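Local coordinates for protein tannase (Lactobacillus plantarum, PDB 3WA7) that hydrolyses the galloyl ester bonds of tannins as a tannase (EC 3.1.1.20) with an alpha/beta-hydrolase fold, at residues Ser178-Glu182 against Glu389-Ala393; Ile197-Tyr203 against Ala408-Arg414. All coordinates share one frame; numbering follows the deposited sequence. Where two conformers were deposited one is given.

Contact 1: residues Ser178-Glu182 against Glu389-Ala393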
ATOM      1  N   SER A 178      -6.984  -2.718  17.283  1.00 10.36           N
ATOM      2  CA  SER A 178      -5.773  -2.942  18.064  1.00 11.47           C
ATOM      3  C   SER A 178      -5.732  -1.860  19.137  1.00 11.34           C
ATOM      4  O   SER A 178      -5.887  -0.677  18.833  1.00 12.51           O
ATOM      5  CB  SER A 178      -4.536  -2.819  17.178  1.00 11.04           C
ATOM      6  OG  SER A 178      -3.369  -2.688  17.969  1.00 12.53           O
ATOM      7  N   ALA A 179      -5.515  -2.261  20.384  1.00 12.02           N
ATOM      8  CA  ALA A 179      -5.475  -1.309  21.490  1.00 11.73           C
ATOM      9  C   ALA A 179      -4.301  -0.336  21.401  1.00 11.36           C
ATOM     10  O   ALA A 179      -4.322   0.724  22.021  1.00 10.65           O
ATOM     11  CB  ALA A 179      -5.430  -2.060  22.819  1.00 13.75           C
ATOM     12  N   TYR A 180      -3.278  -0.691  20.630  1.00 10.82           N
ATOM     13  CA  TYR A 180      -2.109   0.172  20.500  1.00 10.99           C
ATOM     14  C   TYR A 180      -2.455   1.587  20.041  1.00 10.92           C
ATOM     15  O   TYR A 180      -1.826   2.557  20.463  1.00 10.64           O
ATOM     16  CB  TYR A 180      -1.109  -0.429  19.507  1.00 12.08           C
ATOM     17  CG  TYR A 180       0.144   0.401  19.350  1.00 12.35           C
ATOM     18  CD1 TYR A 180       1.203   0.278  20.249  1.00 14.02           C
ATOM     19  CD2 TYR A 180       0.254   1.344  18.328  1.00 12.23           C
ATOM     20  CE1 TYR A 180       2.341   1.075  20.134  1.00 14.07           C
ATOM     21  CE2 TYR A 180       1.386   2.146  18.205  1.00 12.80           C
ATOM     22  CZ  TYR A 180       2.425   2.007  19.112  1.00 14.45           C
ATOM     23  OH  TYR A 180       3.537   2.809  19.004  1.00 14.84           O
ATOM     24  N   PHE A 181      -3.463   1.700  19.182  1.00  9.39           N
ATOM     25  CA  PHE A 181      -3.857   2.990  18.631  1.00  9.35           C
ATOM     26  C   PHE A 181      -4.952   3.721  19.393  1.00 10.07           C
ATOM     27  O   PHE A 181      -5.315   4.841  19.034  1.00  9.33           O
ATOM     28  CB  PHE A 181      -4.295   2.803  17.175  1.00  8.39           C
ATOM     29  CG  PHE A 181      -3.313   2.022  16.347  1.00  7.56           C
ATOM     30  CD1 PHE A 181      -3.357   0.631  16.318  1.00  7.77           C
ATOM     31  CD2 PHE A 181      -2.317   2.676  15.633  1.00  7.75           C
ATOM     32  CE1 PHE A 181      -2.420  -0.098  15.585  1.00  7.93           C
ATOM     33  CE2 PHE A 181      -1.373   1.957  14.900  1.00  9.22           C
ATOM     34  CZ  PHE A 181      -1.426   0.566  14.876  1.00  8.56           C
ATOM     35  N   GLU A 182      -5.468   3.104  20.450  1.00 12.11           N
ATOM     36  CA  GLU A 182      -6.543   3.722  21.212  1.00 12.58           C
ATOM     37  C   GLU A 182      -6.166   5.074  21.822  1.00 11.66           C
ATOM     38  O   GLU A 182      -6.940   6.026  21.742  1.00 11.66           O
ATOM     39  CB  GLU A 182      -7.039   2.762  22.298  1.00 12.92           C
ATOM     40  CG  GLU A 182      -8.492   2.990  22.696  1.00 17.61           C
ATOM     41  CD  GLU A 182      -9.443   2.910  21.507  1.00 19.60           C
ATOM     42  OE1 GLU A 182      -9.383   1.913  20.755  1.00 23.36           O
ATOM     43  OE2 GLU A 182     -10.257   3.840  21.328  1.00 22.79           O
ATOM     44  N   GLU A 389       8.385  -0.964  19.425  1.00 10.46           N
ATOM     45  CA  GLU A 389       6.953  -1.224  19.515  1.00 12.15           C
ATOM     46  C   GLU A 389       6.204  -0.511  18.390  1.00 10.51           C
ATOM     47  O   GLU A 389       5.243  -1.044  17.839  1.00  9.06           O
ATOM     48  CB  GLU A 389       6.432  -0.762  20.878  1.00 16.20           C
ATOM     49  CG  GLU A 389       5.030  -1.233  21.219  1.00 22.69           C
ATOM     50  CD  GLU A 389       4.628  -0.851  22.634  1.00 26.19           C
ATOM     51  OE1 GLU A 389       5.389  -1.166  23.573  1.00 29.96           O
ATOM     52  OE2 GLU A 389       3.553  -0.241  22.813  1.00 30.12           O
ATOM     53  N   LEU A 390       6.651   0.695  18.055  1.00  9.11           N
ATOM     54  CA  LEU A 390       6.027   1.474  16.985  1.00  8.98           C
ATOM     55  C   LEU A 390       6.324   0.851  15.625  1.00  8.19           C
ATOM     56  O   LEU A 390       5.451   0.768  14.762  1.00  6.61           O
ATOM     57  CB  LEU A 390       6.538   2.919  17.015  1.00  7.92           C
ATOM     58  CG  LEU A 390       6.114   3.813  15.840  1.00  7.66           C
ATOM     59  CD1 LEU A 390       4.592   3.880  15.750  1.00  8.09           C
ATOM     60  CD2 LEU A 390       6.696   5.207  16.033  1.00 10.68           C
ATOM     61  N   ILE A 391       7.565   0.423  15.430  1.00  7.64           N
ATOM     62  CA  ILE A 391       7.950  -0.202  14.170  1.00  7.27           C
ATOM     63  C   ILE A 391       7.067  -1.432  13.950  1.00  7.77           C
ATOM     64  O   ILE A 391       6.524  -1.640  12.863  1.00  8.14           O
ATOM     65  CB  ILE A 391       9.436  -0.623  14.204  1.00  7.28           C
ATOM     66  CG1 ILE A 391      10.321   0.621  14.309  1.00  5.57           C
ATOM     67  CG2 ILE A 391       9.773  -1.443  12.969  1.00  7.84           C
ATOM     68  CD1 ILE A 391      11.794   0.314  14.532  1.00  6.19           C
ATOM     69  N   GLN A 392       6.914  -2.233  14.997  1.00  7.18           N
ATOM     70  CA  GLN A 392       6.097  -3.440  14.933  1.00  7.96           C
ATOM     71  C   GLN A 392       4.617  -3.123  14.698  1.00  8.38           C
ATOM     72  O   GLN A 392       3.934  -3.799  13.916  1.00  5.88           O
ATOM     73  CB  GLN A 392       6.253  -4.229  16.237  1.00 12.60           C
ATOM     74  CG  GLN A 392       5.417  -5.490  16.318  1.00 18.95           C
ATOM     75  CD  GLN A 392       5.564  -6.191  17.653  1.00 24.21           C
ATOM     76  OE1 GLN A 392       6.653  -6.640  18.016  1.00 27.42           O
ATOM     77  NE2 GLN A 392       4.469  -6.282  18.395  1.00 26.63           N
ATOM     78  N   ALA A 393       4.133  -2.085  15.371  1.00  7.59           N
ATOM     79  CA  ALA A 393       2.740  -1.671  15.266  1.00  7.35           C
ATOM     80  C   ALA A 393       2.302  -1.270  13.858  1.00  7.64           C
ATOM     81  O   ALA A 393       1.138  -1.458  13.496  1.00  7.46           O
ATOM     82  CB  ALA A 393       2.469  -0.521  16.238  1.00  8.70           C
TER
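Y180 lays one face of its ring on the methyl group of A393: CB of A393 stands 3.6 Å from the centroid of the Y180 ring, 19° off the normal, a CH-pi contact displaced toward the CD2-CE2 side. CG of Y180 lies anti to the backbone N (chi1 -179°), which turns the ring toward helix 388-393. E389 reaches the same ring at its edge. Its chain is extended beyond CG and brings OE2 of E389 close to the plane of the ring, 3.2 Å from CE1 of Y180, with the carboxylate turned 70° against the ring. An aromatic edge bears partial positive charge, so the approach of a carboxylate oxygen is probably mildly favourable. The phenol oxygen ends against L390, where OH of Y180 is 3.5 Å from CA and lies beside CD1 too.

The contact joins two short elements of the alpha/beta-hydrolase chain: a 3-10 segment, 179-181, that leads into helix 182-188, and the helix 388-393, of which E389, L390 and A393 turn one side to the tyrosine. With an alanine in place of Y180, the A393 methyl would probably lose its aromatic cover and the E389 carboxylate the ring edge beside it.

F181 adds a second, smaller touch. Its CZ comes 3.5 Å from the carbonyl O of A393, which lies at the edge of the ring, and the two aromatic residues also pack on each other, CD2 of Y180 standing over the centre of the F181 ring. The A393 carbonyl is hydrogen-bonded to the hydroxyl of Y399, and the F181 ring rests on that tyrosine and on I133, V134 and K137 of helix 131-145.

Contact 2: residues Ile197-Tyr203 against Ala408-Arg414; sequences IFAVSAY and AKHWRIR
V200 bridges H410 and R412 through its backbone: its N donates to O of H410 at 2.9 Å, and its O accepts from N of R412 at 2.8 Å. Two residues on, A202 repeats this: its N donates to O of R412 and its O accepts from N of R414. On the face of S201 and R412, a water bonded to OG of S201 also accepts from NH1 of R412 at 2.8 Å. With CG anti to the backbone N (chi1 -176°) and an extended chain, R412 reaches D456, its salt-bridge partner, which is also hydrogen-bonded to OH of Y203. The R412 and R414 guanidiniums each lie over a face of the other, CZ offset toward the rim; R414 pairs with D442.

On the other face V200 lies alongside W411, CG2 3.9 Å from the centroid of the six-membered ring and 8° off its normal; NE1 of W411 bonds to O of A408. Just ahead of strand 199-203, CD2 of H410 sits over the F198 ring, 3.6 Å from CZ.

In this central alpha/beta-hydrolase sheet the parallel pair runs between strands 157-160 and 440-444, and helix 457-468 packs on S201, Y203 and H410.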
ATOM      1  N   ILE A 197     -12.141  -3.884   9.201  1.00  7.21           N
ATOM      2  CA  ILE A 197     -12.810  -3.787   7.910  1.00  6.26           C
ATOM      3  C   ILE A 197     -13.083  -5.141   7.270  1.00  6.21           C
ATOM      4  O   ILE A 197     -12.645  -6.179   7.767  1.00  6.00           O
ATOM      5  CB  ILE A 197     -11.997  -2.910   6.936  1.00  5.59           C
ATOM      6  CG1 ILE A 197     -10.609  -3.517   6.716  1.00  6.12           C
ATOM      7  CG2 ILE A 197     -11.892  -1.487   7.493  1.00  5.93           C
ATOM      8  CD1 ILE A 197      -9.740  -2.735   5.745  1.00  5.46           C
ATOM      9  N   PHE A 198     -13.804  -5.111   6.156  1.00  5.74           N
ATOM     10  CA  PHE A 198     -14.194  -6.316   5.430  1.00  6.17           C
ATOM     11  C   PHE A 198     -13.134  -6.895   4.494  1.00  6.15           C
ATOM     12  O   PHE A 198     -12.895  -8.102   4.490  1.00  7.57           O
ATOM     13  CB  PHE A 198     -15.468  -6.022   4.633  1.00  6.00           C
ATOM     14  CG  PHE A 198     -15.964  -7.188   3.820  1.00  6.74           C
ATOM     15  CD1 PHE A 198     -16.490  -8.314   4.442  1.00  8.70           C
ATOM     16  CD2 PHE A 198     -15.933  -7.141   2.429  1.00  7.89           C
ATOM     17  CE1 PHE A 198     -16.984  -9.382   3.688  1.00  8.04           C
ATOM     18  CE2 PHE A 198     -16.425  -8.205   1.663  1.00 10.49           C
ATOM     19  CZ  PHE A 198     -16.951  -9.326   2.296  1.00  9.19           C
ATOM     20  N   ALA A 199     -12.505  -6.042   3.696  1.00  5.85           N
ATOM     21  CA  ALA A 199     -11.503  -6.524   2.754  1.00  5.87           C
ATOM     22  C   ALA A 199     -10.424  -5.498   2.476  1.00  7.15           C
ATOM     23  O   ALA A 199     -10.618  -4.296   2.672  1.00  4.48           O
ATOM     24  CB  ALA A 199     -12.179  -6.936   1.450  1.00  5.73           C
ATOM     25  N   VAL A 200      -9.287  -5.991   2.000  1.00  5.73           N
ATOM     26  CA  VAL A 200      -8.141  -5.151   1.696  1.00  5.67           C
ATOM     27  C   VAL A 200      -7.688  -5.260   0.246  1.00  6.86           C
ATOM     28  O   VAL A 200      -7.513  -6.362  -0.275  1.00  7.74           O
ATOM     29  CB  VAL A 200      -6.917  -5.540   2.570  1.00  5.14           C
ATOM     30  CG1 VAL A 200      -5.662  -4.811   2.081  1.00  6.33           C
ATOM     31  CG2 VAL A 200      -7.180  -5.207   4.023  1.00  5.77           C
ATOM     32  N   SER A 201      -7.511  -4.110  -0.396  1.00  5.61           N
ATOM     33  CA  SER A 201      -6.983  -4.056  -1.749  1.00  6.54           C
ATOM     34  C   SER A 201      -5.712  -3.228  -1.603  1.00  6.12           C
ATOM     35  O   SER A 201      -5.740  -2.125  -1.044  1.00  6.35           O
ATOM     36  CB  SER A 201      -7.938  -3.360  -2.716  1.00  7.20           C
ATOM     37  OG  SER A 201      -7.291  -3.181  -3.966  1.00  7.68           O
ATOM     38  N   ALA A 202      -4.595  -3.756  -2.083  1.00  5.42           N
ATOM     39  CA  ALA A 202      -3.338  -3.035  -1.965  1.00  7.53           C
ATOM     40  C   ALA A 202      -2.427  -3.231  -3.159  1.00  7.43           C
ATOM     41  O   ALA A 202      -2.134  -4.363  -3.554  1.00  9.07           O
ATOM     42  CB  ALA A 202      -2.616  -3.458  -0.691  1.00  5.57           C
ATOM     43  N   TYR A 203      -1.988  -2.119  -3.737  1.00  6.67           N
ATOM     44  CA  TYR A 203      -1.070  -2.153  -4.864  1.00  6.02           C
ATOM     45  C   TYR A 203       0.319  -1.814  -4.340  1.00  6.72           C
ATOM     46  O   TYR A 203       0.489  -0.861  -3.574  1.00  6.58           O
ATOM     47  CB  TYR A 203      -1.493  -1.155  -5.941  1.00  6.49           C
ATOM     48  CG  TYR A 203      -2.793  -1.532  -6.608  1.00  7.16           C
ATOM     49  CD1 TYR A 203      -4.016  -1.162  -6.052  1.00  4.91           C
ATOM     50  CD2 TYR A 203      -2.803  -2.298  -7.775  1.00  6.69           C
ATOM     51  CE1 TYR A 203      -5.219  -1.544  -6.639  1.00  7.12           C
ATOM     52  CE2 TYR A 203      -3.997  -2.687  -8.367  1.00  7.01           C
ATOM     53  CZ  TYR A 203      -5.202  -2.305  -7.795  1.00  6.11           C
ATOM     54  OH  TYR A 203      -6.385  -2.677  -8.389  1.00  7.48           O
ATOM     55  N   ALA A 408      -9.063  -8.528   8.658  1.00  7.30           N
ATOM     56  CA  ALA A 408      -9.955  -8.652   7.507  1.00  7.14           C
ATOM     57  C   ALA A 408      -9.759 -10.057   6.942  1.00  8.34           C
ATOM     58  O   ALA A 408      -8.641 -10.569   6.920  1.00  7.94           O
ATOM     59  CB  ALA A 408      -9.604  -7.605   6.450  1.00  6.62           C
ATOM     60  N   LYS A 409     -10.837 -10.680   6.479  1.00  7.96           N
ATOM     61  CA  LYS A 409     -10.733 -12.036   5.957  1.00  9.68           C
ATOM     62  C   LYS A 409     -10.428 -12.144   4.464  1.00  8.82           C
ATOM     63  O   LYS A 409     -10.074 -13.221   3.981  1.00  8.45           O
ATOM     64  CB  LYS A 409     -12.021 -12.806   6.273  1.00 10.24           C
ATOM     65  CG  LYS A 409     -12.363 -12.853   7.760  1.00 15.89           C
ATOM     66  CD  LYS A 409     -11.205 -13.423   8.582  1.00 19.17           C
ATOM     67  CE  LYS A 409     -11.504 -13.373  10.075  1.00 23.71           C
ATOM     68  NZ  LYS A 409     -10.386 -13.925  10.891  1.00 28.19           N
ATOM     69  N   HIS A 410     -10.534 -11.033   3.742  1.00  7.54           N
ATOM     70  CA  HIS A 410     -10.313 -11.043   2.294  1.00  8.33           C
ATOM     71  C   HIS A 410      -9.261 -10.039   1.843  1.00  7.96           C
ATOM     72  O   HIS A 410      -9.368  -8.845   2.136  1.00  7.09           O
ATOM     73  CB  HIS A 410     -11.638 -10.748   1.591  1.00  8.68           C
ATOM     74  CG  HIS A 410     -12.792 -11.526   2.144  1.00 10.52           C
ATOM     75  ND1 HIS A 410     -12.919 -12.888   1.976  1.00 11.29           N
ATOM     76  CD2 HIS A 410     -13.845 -11.140   2.903  1.00 11.31           C
ATOM     77  CE1 HIS A 410     -14.001 -13.308   2.609  1.00 12.30           C
ATOM     78  NE2 HIS A 410     -14.580 -12.268   3.180  1.00 11.31           N
ATOM     79  N   TRP A 411      -8.269 -10.525   1.097  1.00  8.11           N
ATOM     80  CA  TRP A 411      -7.170  -9.687   0.619  1.00  7.43           C
ATOM     81  C   TRP A 411      -6.867  -9.818  -0.872  1.00  7.86           C
ATOM     82  O   TRP A 411      -6.898 -10.917  -1.429  1.00  8.75           O
ATOM     83  CB  TRP A 411      -5.878 -10.033   1.372  1.00  7.18           C
ATOM     84  CG  TRP A 411      -5.954  -9.876   2.852  1.00  5.60           C
ATOM     85  CD1 TRP A 411      -6.738 -10.589   3.713  1.00  7.81           C
ATOM     86  CD2 TRP A 411      -5.242  -8.925   3.651  1.00  6.94           C
ATOM     87  NE1 TRP A 411      -6.561 -10.136   4.997  1.00  7.98           N
ATOM     88  CE2 TRP A 411      -5.649  -9.116   4.989  1.00  6.30           C
ATOM     89  CE3 TRP A 411      -4.298  -7.930   3.368  1.00  7.31           C
ATOM     90  CZ2 TRP A 411      -5.145  -8.345   6.048  1.00  6.23           C
ATOM     91  CZ3 TRP A 411      -3.795  -7.163   4.419  1.00  5.75           C
ATOM     92  CH2 TRP A 411      -4.223  -7.378   5.744  1.00  6.22           C
ATOM     93  N   ARG A 412      -6.554  -8.691  -1.504  1.00  7.67           N
ATOM     94  CA  ARG A 412      -6.171  -8.670  -2.913  1.00  7.49           C
ATOM     95  C   ARG A 412      -4.907  -7.824  -2.993  1.00  7.40           C
ATOM     96  O   ARG A 412      -4.923  -6.624  -2.706  1.00  7.61           O
ATOM     97  CB  ARG A 412      -7.260  -8.063  -3.800  1.00  7.67           C
ATOM     98  CG  ARG A 412      -6.900  -8.121  -5.288  1.00  8.95           C
ATOM     99  CD  ARG A 412      -8.064  -7.688  -6.171  1.00  9.02           C
ATOM    100  NE  ARG A 412      -7.817  -7.934  -7.593  1.00  9.76           N
ATOM    101  CZ  ARG A 412      -7.099  -7.145  -8.387  1.00 10.87           C
ATOM    102  NH1 ARG A 412      -6.543  -6.041  -7.910  1.00 10.32           N
ATOM    103  NH2 ARG A 412      -6.947  -7.457  -9.667  1.00 11.85           N
ATOM    104  N   ILE A 413      -3.809  -8.462  -3.372  1.00  6.57           N
ATOM    105  CA  ILE A 413      -2.526  -7.786  -3.457  1.00  6.54           C
ATOM    106  C   ILE A 413      -1.923  -7.870  -4.850  1.00  7.74           C
ATOM    107  O   ILE A 413      -1.960  -8.924  -5.488  1.00  7.78           O
ATOM    108  CB  ILE A 413      -1.525  -8.413  -2.466  1.00  4.92           C
ATOM    109  CG1 ILE A 413      -2.113  -8.389  -1.050  1.00  6.09           C
ATOM    110  CG2 ILE A 413      -0.190  -7.680  -2.534  1.00  5.99           C
ATOM    111  CD1 ILE A 413      -1.265  -9.112  -0.029  0.55  7.21           C
ATOM    112  N   ARG A 414      -1.372  -6.751  -5.310  1.00  7.18           N
ATOM    113  CA  ARG A 414      -0.730  -6.681  -6.618  1.00  7.77           C
ATOM    114  C   ARG A 414       0.580  -5.905  -6.513  1.00  7.90           C
ATOM    115  O   ARG A 414       0.679  -4.935  -5.759  1.00  8.44           O
ATOM    116  CB  ARG A 414      -1.644  -5.983  -7.638  1.00  7.33           C
ATOM    117  CG  ARG A 414      -2.877  -6.776  -8.053  1.00  8.08           C
ATOM    118  CD  ARG A 414      -2.491  -7.988  -8.896  1.00  6.94           C
ATOM    119  NE  ARG A 414      -3.652  -8.744  -9.369  1.00  7.04           N
ATOM    120  CZ  ARG A 414      -4.377  -9.572  -8.620  1.00  8.95           C
ATOM    121  NH1 ARG A 414      -4.076  -9.768  -7.343  1.00  9.48           N
ATOM    122  NH2 ARG A 414      -5.403 -10.222  -9.159  1.00 10.15           N
TER
HETATM  123  O   HOH W   1     -13.639  -9.698   6.567  1.00  7.98           O
HETATM  124  O   HOH W   2      -5.698  -5.046  -5.450  1.00 12.61           O

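Contacts 1 and 2 lie 20 Å apart between centres, about 10 Å between nearest atoms, and do not touch. In sequence they interleave: 178-182 and 197-203 come first, then 389-393 and 408-414, so the same two regions of the chain meet twice, once through a 3-10 segment and a helix nearer the periphery and once inside the sheet. Contact 1 is centred 18 Å from the middle of the chain, contact 2 only 10 Å. Contact 2 is also the one beside the probable catalytic centre: Y203 lies near, without touching, S163, H451 and D419, whose geometry is consistent with a Ser-His-Asp triad with S163 on a nucleophile elbow.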